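Local coordinates for protein histidine--tRNA ligase (Staphylococcus aureus, PDB 1QE0) that charges tRNA(His) with L-histidine at the expense of ATP, working as a homodimeric class II aminoacyl-tRNA synthetase, at residues F154-L159 with E311-A316; M148-S153 with I304-S309. One frame throughout, in Å; residues are numbered along the deposited sequence.

Interaction 1. Residues F154-L159 with E311-A316; sequences FGLKHL and ERLLLA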
ATOM      1  N   PHE A 154      13.315   1.103 -10.500  1.00 10.70           N
ATOM      2  CA  PHE A 154      13.062  -0.313 -10.650  1.00 11.39           C
ATOM      3  C   PHE A 154      13.933  -0.938 -11.711  1.00 11.65           C
ATOM      4  O   PHE A 154      13.860  -2.138 -11.933  1.00 20.12           O
ATOM      5  CB  PHE A 154      11.585  -0.552 -10.964  1.00  7.79           C
ATOM      6  CG  PHE A 154      10.680  -0.323  -9.795  1.00  7.52           C
ATOM      7  CD1 PHE A 154      10.674  -1.226  -8.722  1.00  8.11           C
ATOM      8  CD2 PHE A 154       9.848   0.786  -9.748  1.00  5.03           C
ATOM      9  CE1 PHE A 154       9.855  -1.037  -7.630  1.00  6.90           C
ATOM     10  CE2 PHE A 154       9.011   0.995  -8.656  1.00 10.70           C
ATOM     11  CZ  PHE A 154       9.014   0.080  -7.588  1.00 13.49           C
ATOM     12  N   GLY A 155      14.706  -0.116 -12.407  1.00  8.53           N
ATOM     13  CA  GLY A 155      15.591  -0.619 -13.442  1.00  6.85           C
ATOM     14  C   GLY A 155      15.062  -0.554 -14.862  1.00  7.63           C
ATOM     15  O   GLY A 155      15.731  -1.014 -15.792  1.00  7.12           O
ATOM     16  N   LEU A 156      13.846  -0.047 -15.043  1.00 11.34           N
ATOM     17  CA  LEU A 156      13.276   0.064 -16.378  1.00 12.15           C
ATOM     18  C   LEU A 156      14.219   0.939 -17.135  1.00 17.51           C
ATOM     19  O   LEU A 156      14.836   1.829 -16.561  1.00 18.96           O
ATOM     20  CB  LEU A 156      11.913   0.703 -16.340  1.00  5.54           C
ATOM     21  CG  LEU A 156      10.706  -0.224 -16.281  1.00 10.45           C
ATOM     22  CD1 LEU A 156      11.135  -1.662 -16.388  1.00  5.58           C
ATOM     23  CD2 LEU A 156       9.897   0.046 -15.020  1.00  7.78           C
ATOM     24  N   LYS A 157      14.309   0.729 -18.436  1.00 27.20           N
ATOM     25  CA  LYS A 157      15.260   1.503 -19.183  1.00 32.87           C
ATOM     26  C   LYS A 157      14.890   2.095 -20.499  1.00 33.79           C
ATOM     27  O   LYS A 157      15.616   2.957 -20.977  1.00 42.09           O
ATOM     28  CB  LYS A 157      16.529   0.689 -19.370  1.00 40.34           C
ATOM     29  CG  LYS A 157      17.734   1.211 -18.615  1.00 48.73           C
ATOM     30  CD  LYS A 157      18.728   0.082 -18.484  1.00 61.60           C
ATOM     31  CE  LYS A 157      18.231  -0.959 -17.489  1.00 71.02           C
ATOM     32  NZ  LYS A 157      18.824  -0.640 -16.193  1.00 73.48           N
ATOM     33  N   HIS A 158      13.836   1.639 -21.149  1.00 32.43           N
ATOM     34  CA  HIS A 158      13.540   2.253 -22.444  1.00 35.43           C
ATOM     35  C   HIS A 158      12.387   3.233 -22.329  1.00 36.49           C
ATOM     36  O   HIS A 158      11.413   3.206 -23.092  1.00 37.48           O
ATOM     37  CB  HIS A 158      13.382   1.180 -23.544  1.00 37.41           C
ATOM     38  CG  HIS A 158      14.679   0.500 -23.898  1.00 41.55           C
ATOM     39  ND1 HIS A 158      15.910   0.948 -23.452  1.00 43.03           N
ATOM     40  CD2 HIS A 158      14.947  -0.572 -24.685  1.00 38.70           C
ATOM     41  CE1 HIS A 158      16.872   0.190 -23.948  1.00 37.77           C
ATOM     42  NE2 HIS A 158      16.310  -0.737 -24.701  1.00 39.81           N
ATOM     43  N   LEU A 159      12.530   4.088 -21.316  1.00 36.52           N
ATOM     44  CA  LEU A 159      11.559   5.127 -20.969  1.00 31.93           C
ATOM     45  C   LEU A 159      11.698   6.313 -21.899  1.00 29.47           C
ATOM     46  O   LEU A 159      12.763   6.549 -22.462  1.00 32.36           O
ATOM     47  CB  LEU A 159      11.756   5.587 -19.515  1.00 27.95           C
ATOM     48  CG  LEU A 159      11.084   4.777 -18.415  1.00 21.29           C
ATOM     49  CD1 LEU A 159      10.313   3.629 -19.033  1.00 15.61           C
ATOM     50  CD2 LEU A 159      12.133   4.305 -17.431  1.00 23.65           C
ATOM     51  N   GLU A 311      -0.238  -2.524 -11.984  1.00  7.97           N
ATOM     52  CA  GLU A 311      -0.279  -3.658 -12.871  1.00 12.78           C
ATOM     53  C   GLU A 311       0.624  -3.450 -14.062  1.00 12.86           C
ATOM     54  O   GLU A 311       1.500  -4.274 -14.319  1.00 17.30           O
ATOM     55  CB  GLU A 311      -1.693  -3.969 -13.271  1.00 12.78           C
ATOM     56  CG  GLU A 311      -2.425  -4.617 -12.115  1.00 22.30           C
ATOM     57  CD  GLU A 311      -3.652  -3.858 -11.689  1.00 21.75           C
ATOM     58  OE1 GLU A 311      -4.626  -4.513 -11.276  1.00 31.87           O
ATOM     59  OE2 GLU A 311      -3.647  -2.619 -11.779  1.00 20.72           O
ATOM     60  N   ARG A 312       0.489  -2.298 -14.714  1.00 12.77           N
ATOM     61  CA  ARG A 312       1.317  -1.973 -15.865  1.00  9.95           C
ATOM     62  C   ARG A 312       2.804  -1.935 -15.501  1.00 15.30           C
ATOM     63  O   ARG A 312       3.635  -2.454 -16.255  1.00 22.89           O
ATOM     64  CB  ARG A 312       0.917  -0.637 -16.466  1.00  5.50           C
ATOM     65  CG  ARG A 312      -0.414  -0.634 -17.124  1.00 16.28           C
ATOM     66  CD  ARG A 312      -0.564   0.607 -17.964  1.00 27.86           C
ATOM     67  NE  ARG A 312      -1.777   0.563 -18.773  1.00 42.20           N
ATOM     68  CZ  ARG A 312      -1.835   0.944 -20.047  1.00 47.88           C
ATOM     69  NH1 ARG A 312      -0.745   1.405 -20.647  1.00 50.39           N
ATOM     70  NH2 ARG A 312      -2.969   0.818 -20.738  1.00 52.81           N
ATOM     71  N   LEU A 313       3.151  -1.318 -14.367  1.00 11.83           N
ATOM     72  CA  LEU A 313       4.547  -1.241 -13.940  1.00  9.98           C
ATOM     73  C   LEU A 313       5.099  -2.652 -13.851  1.00 13.24           C
ATOM     74  O   LEU A 313       6.165  -2.955 -14.406  1.00 11.07           O
ATOM     75  CB  LEU A 313       4.646  -0.534 -12.597  1.00  4.53           C
ATOM     76  CG  LEU A 313       5.968  -0.560 -11.853  1.00  2.91           C
ATOM     77  CD1 LEU A 313       7.087  -0.106 -12.737  1.00  2.00           C
ATOM     78  CD2 LEU A 313       5.875   0.324 -10.630  1.00  2.00           C
ATOM     79  N   LEU A 314       4.314  -3.527 -13.216  1.00 16.72           N
ATOM     80  CA  LEU A 314       4.653  -4.940 -13.066  1.00 15.39           C
ATOM     81  C   LEU A 314       4.940  -5.562 -14.449  1.00 17.58           C
ATOM     82  O   LEU A 314       5.998  -6.148 -14.672  1.00 19.66           O
ATOM     83  CB  LEU A 314       3.499  -5.680 -12.383  1.00  9.39           C
ATOM     84  CG  LEU A 314       3.720  -6.238 -10.964  1.00 12.92           C
ATOM     85  CD1 LEU A 314       5.177  -6.244 -10.604  1.00  6.80           C
ATOM     86  CD2 LEU A 314       2.946  -5.463  -9.930  1.00 11.14           C
ATOM     87  N   LEU A 315       4.036  -5.350 -15.397  1.00 17.62           N
ATOM     88  CA  LEU A 315       4.176  -5.893 -16.752  1.00 19.27           C
ATOM     89  C   LEU A 315       5.391  -5.326 -17.495  1.00 20.92           C
ATOM     90  O   LEU A 315       6.005  -6.017 -18.308  1.00 20.40           O
ATOM     91  CB  LEU A 315       2.907  -5.597 -17.544  1.00 21.93           C
ATOM     92  CG  LEU A 315       2.460  -6.526 -18.666  1.00 24.31           C
ATOM     93  CD1 LEU A 315       2.252  -5.676 -19.902  1.00 23.72           C
ATOM     94  CD2 LEU A 315       3.459  -7.659 -18.917  1.00 27.01           C
ATOM     95  N   ALA A 316       5.725  -4.066 -17.213  1.00 22.72           N
ATOM     96  CA  ALA A 316       6.863  -3.393 -17.829  1.00 17.12           C
ATOM     97  C   ALA A 316       8.103  -4.125 -17.403  1.00 18.55           C
ATOM     98  O   ALA A 316       8.973  -4.398 -18.234  1.00 19.99           O
ATOM     99  CB  ALA A 316       6.943  -1.955 -17.365  1.00 14.31           C
TER
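The ring of F154 meets the forked end of L313 obliquely, the two methyls of the leucine lying near CD2 and CE2 of the ring. CE2 of F154 is 3.8 Å from CD2 of L313, and CD2 of F154 stands 4.2 Å from CD1 of L313. The two side chains cross at about a right angle. On the phenylalanine, CG is anti to the carbonyl carbon (chi1 -72°), and the CB atom is directed toward helix 310-319; I22 and Q25 of helix 13-33 also pack on the side chain. L313 leaves its helix with CG anti to the backbone N (chi1 169°), a turn that carries its methyls over to the other segment.

L156 packs next to F154 on the same leucine. Its CD2 is 3.6 Å from CD1 of L313, so L313 touches both F154 and L156. The same CD2 lies 4.3 Å from CB of A316, while CD1 of L156 is 3.9 Å from the carbonyl O of A316. L156 thus packs against the A316 methyl and the backbone carbonyl beside it.

Between the two hydrophobic residues the chain turns at G155, where positive phi (97°) ends helix 137-153 in a Schellman motif and sets the course toward strand 159-165. Just beyond L156, the backbone N of K157 donates a hydrogen bond to E320, which follows helix 310-319 in the chain.

Across the two segments themselves the four touching side chains are apolar and buried. The helix exit is therefore held against helix 310-319 by shape and exclusion of water, with E320 adding a polar tie to the backbone of K157.

Interaction 2. Residues M148-S153 with I304-S309; sequences MHIYQS and IGFALS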
ATOM      1  N   MET A 148      10.053  10.135 -13.212  1.00 17.51           N
ATOM      2  CA  MET A 148      11.183   9.502 -13.871  1.00 12.98           C
ATOM      3  C   MET A 148      11.905   8.636 -12.855  1.00 13.87           C
ATOM      4  O   MET A 148      12.290   7.489 -13.131  1.00 14.03           O
ATOM      5  CB  MET A 148      12.136  10.560 -14.385  1.00 15.29           C
ATOM      6  CG  MET A 148      12.858  10.127 -15.615  1.00 23.31           C
ATOM      7  SD  MET A 148      11.719  10.098 -16.980  1.00 27.15           S
ATOM      8  CE  MET A 148      12.855  10.378 -18.284  1.00 31.07           C
ATOM      9  N   HIS A 149      12.069   9.183 -11.661  1.00 10.71           N
ATOM     10  CA  HIS A 149      12.745   8.489 -10.596  1.00  5.75           C
ATOM     11  C   HIS A 149      12.016   7.179 -10.268  1.00  9.55           C
ATOM     12  O   HIS A 149      12.641   6.120 -10.190  1.00 15.35           O
ATOM     13  CB  HIS A 149      12.833   9.400  -9.377  1.00  2.00           C
ATOM     14  CG  HIS A 149      13.786   8.956  -8.319  1.00  3.45           C
ATOM     15  ND1 HIS A 149      13.957   9.586  -7.123  1.00  2.75           N
ATOM     16  CD2 HIS A 149      14.628   7.881  -8.274  1.00  4.60           C
ATOM     17  CE1 HIS A 149      14.834   8.958  -6.380  1.00  2.51           C
ATOM     18  NE2 HIS A 149      15.257   7.913  -7.055  1.00  2.55           N
ATOM     19  N   ILE A 150      10.699   7.231 -10.100  1.00  8.96           N
ATOM     20  CA  ILE A 150       9.941   6.021  -9.752  1.00  8.92           C
ATOM     21  C   ILE A 150      10.325   4.839 -10.629  1.00 10.11           C
ATOM     22  O   ILE A 150      10.873   3.841 -10.138  1.00 11.18           O
ATOM     23  CB  ILE A 150       8.409   6.259  -9.829  1.00  4.60           C
ATOM     24  CG1 ILE A 150       7.971   7.078  -8.619  1.00  5.04           C
ATOM     25  CG2 ILE A 150       7.646   4.939  -9.903  1.00  2.00           C
ATOM     26  CD1 ILE A 150       6.626   7.741  -8.790  1.00  5.87           C
ATOM     27  N   TYR A 151      10.090   4.993 -11.932  1.00  9.17           N
ATOM     28  CA  TYR A 151      10.367   3.958 -12.908  1.00  6.69           C
ATOM     29  C   TYR A 151      11.832   3.602 -13.025  1.00 11.24           C
ATOM     30  O   TYR A 151      12.177   2.427 -13.163  1.00 15.84           O
ATOM     31  CB  TYR A 151       9.808   4.349 -14.249  1.00  4.29           C
ATOM     32  CG  TYR A 151       8.332   4.361 -14.236  1.00  2.00           C
ATOM     33  CD1 TYR A 151       7.621   3.198 -14.405  1.00  5.19           C
ATOM     34  CD2 TYR A 151       7.644   5.521 -14.064  1.00  2.00           C
ATOM     35  CE1 TYR A 151       6.243   3.190 -14.410  1.00  2.09           C
ATOM     36  CE2 TYR A 151       6.259   5.537 -14.067  1.00  5.59           C
ATOM     37  CZ  TYR A 151       5.565   4.366 -14.244  1.00  2.06           C
ATOM     38  OH  TYR A 151       4.190   4.382 -14.280  1.00  4.77           O
ATOM     39  N   GLN A 152      12.714   4.585 -12.958  1.00 12.03           N
ATOM     40  CA  GLN A 152      14.124   4.246 -13.044  1.00 12.66           C
ATOM     41  C   GLN A 152      14.580   3.513 -11.799  1.00 11.02           C
ATOM     42  O   GLN A 152      15.505   2.729 -11.853  1.00 15.10           O
ATOM     43  CB  GLN A 152      14.983   5.484 -13.243  1.00 19.75           C
ATOM     44  CG  GLN A 152      14.742   6.228 -14.559  1.00 26.71           C
ATOM     45  CD  GLN A 152      15.818   7.258 -14.828  1.00 28.38           C
ATOM     46  OE1 GLN A 152      16.152   8.064 -13.950  1.00 37.00           O
ATOM     47  NE2 GLN A 152      16.387   7.231 -16.028  1.00 29.21           N
ATOM     48  N   SER A 153      13.901   3.700 -10.681  1.00  9.92           N
ATOM     49  CA  SER A 153      14.347   3.039  -9.475  1.00 10.63           C
ATOM     50  C   SER A 153      14.171   1.527  -9.583  1.00 12.36           C
ATOM     51  O   SER A 153      14.793   0.757  -8.850  1.00 15.69           O
ATOM     52  CB  SER A 153      13.648   3.620  -8.223  1.00  6.02           C
ATOM     53  OG  SER A 153      12.250   3.367  -8.152  1.00  6.38           O
ATOM     54  N   ILE A 304      -0.915  19.983  -9.574  1.00 13.88           N
ATOM     55  CA  ILE A 304      -0.355  19.079 -10.564  1.00  6.89           C
ATOM     56  C   ILE A 304      -0.330  17.709  -9.930  1.00  5.49           C
ATOM     57  O   ILE A 304      -0.136  17.572  -8.719  1.00  3.41           O
ATOM     58  CB  ILE A 304       1.123  19.477 -10.946  1.00  6.66           C
ATOM     59  CG1 ILE A 304       1.690  18.567 -12.045  1.00  2.51           C
ATOM     60  CG2 ILE A 304       2.014  19.452  -9.729  1.00  2.00           C
ATOM     61  CD1 ILE A 304       3.094  18.874 -12.405  1.00  2.00           C
ATOM     62  N   GLY A 305      -0.498  16.695 -10.758  1.00  4.03           N
ATOM     63  CA  GLY A 305      -0.447  15.339 -10.264  1.00  5.22           C
ATOM     64  C   GLY A 305      -0.316  14.391 -11.427  1.00  4.11           C
ATOM     65  O   GLY A 305      -0.263  14.834 -12.582  1.00  4.98           O
ATOM     66  N   PHE A 306      -0.273  13.109 -11.123  1.00  2.00           N
ATOM     67  CA  PHE A 306      -0.176  12.089 -12.130  1.00  3.75           C
ATOM     68  C   PHE A 306      -0.747  10.843 -11.495  1.00 11.45           C
ATOM     69  O   PHE A 306      -1.082  10.872 -10.305  1.00 16.56           O
ATOM     70  CB  PHE A 306       1.276  11.873 -12.581  1.00  2.89           C
ATOM     71  CG  PHE A 306       2.231  11.399 -11.499  1.00  2.00           C
ATOM     72  CD1 PHE A 306       2.330  10.067 -11.172  1.00  6.09           C
ATOM     73  CD2 PHE A 306       3.108  12.268 -10.906  1.00  2.39           C
ATOM     74  CE1 PHE A 306       3.286   9.616 -10.282  1.00  9.25           C
ATOM     75  CE2 PHE A 306       4.069  11.829 -10.015  1.00  2.79           C
ATOM     76  CZ  PHE A 306       4.162  10.518  -9.706  1.00 10.14           C
ATOM     77  N   ALA A 307      -0.925   9.784 -12.285  1.00 12.40           N
ATOM     78  CA  ALA A 307      -1.447   8.505 -11.803  1.00  8.55           C
ATOM     79  C   ALA A 307      -0.683   7.480 -12.567  1.00  7.89           C
ATOM     80  O   ALA A 307      -0.319   7.713 -13.698  1.00  8.92           O
ATOM     81  CB  ALA A 307      -2.895   8.364 -12.078  1.00  8.37           C
ATOM     82  N   LEU A 308      -0.631   6.283 -12.028  1.00  7.28           N
ATOM     83  CA  LEU A 308       0.174   5.240 -12.592  1.00  3.39           C
ATOM     84  C   LEU A 308      -0.459   3.952 -12.130  1.00  8.85           C
ATOM     85  O   LEU A 308      -1.087   3.922 -11.071  1.00 15.13           O
ATOM     86  CB  LEU A 308       1.558   5.462 -11.990  1.00  2.76           C
ATOM     87  CG  LEU A 308       2.681   4.529 -11.554  1.00  6.06           C
ATOM     88  CD1 LEU A 308       3.733   5.431 -10.995  1.00  6.66           C
ATOM     89  CD2 LEU A 308       2.294   3.526 -10.489  1.00  4.59           C
ATOM     90  N   SER A 309      -0.363   2.909 -12.947  1.00 12.48           N
ATOM     91  CA  SER A 309      -0.941   1.602 -12.624  1.00 10.25           C
ATOM     92  C   SER A 309       0.137   0.661 -12.179  1.00  7.77           C
ATOM     93  O   SER A 309       1.139   0.508 -12.888  1.00  9.16           O
ATOM     94  CB  SER A 309      -1.616   1.013 -13.861  1.00 13.87           C
ATOM     95  OG  SER A 309      -1.866  -0.372 -13.714  1.00 18.96           O
TER
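I150 and Y151 make the close-fitting part of this contact, sending their side chains from helix 137-153 to F306 and L308 on strand 302-309. I150 divides its work between its branches: CD1 comes in at the edge of the F306 ring, near its plane, 3.8 Å from CZ of F306, while CG2 of I150 reaches 4.1 Å from CD1 of L308, the two aliphatic side chains meeting tip to tip. F306 has CG between its backbone N and carbonyl carbon (chi1 62°), a torsion that brings CZ of the ring to I150. The Y151 ring approaches L308 from the opposite direction, CZ of Y151 lying 3.9 Å from CD1 of L308, obliquely to the ring. One face of that tyrosine is also touched by CG2 of I150 within its own helix, offset toward the rim.

This is a helix lying on the largely antiparallel sheet of the class II catalytic domain. The axes of the two short segments run 11.7 Å apart at 22°, nearly parallel, and strand 302-309 sits inside the sheet, hydrogen-bonded to strands 123-132 and 280-290. By sequence and topology the strand and the helix after it are consistent with class II motif 3; S309 caps that helix with a hydrogen bond from R312 N to its OG.

Away from this buried patch the packing ends. The CB atoms of A307 and S309 point away from the helix, and Q152 is exposed to solvent. H149, by contrast, is buried against the second subunit, bonding to Y33 OH through ND1 and stacking its ring on H354 of that subunit.

How the interactions relate
The centres of interactions 1 and 2 are 11 Å apart, and both belong to the catalytic domain. Helix 137-153 runs directly into 154-159, and strand 302-309 directly into helix 310-319, so two continuous pieces of chain meet twice: first helix on strand, then helix exit on helix. About 150 residues separate them in sequence. Y151 bridges the sites, touching L156, L159 and L313 from its place in interaction 2. Together the contacts lay the helix and its exit along the probable motif 3 strand-helix unit, forming neighbouring, largely apolar contacts between the sheet and its covering helices, with helix 13-33 packing against both.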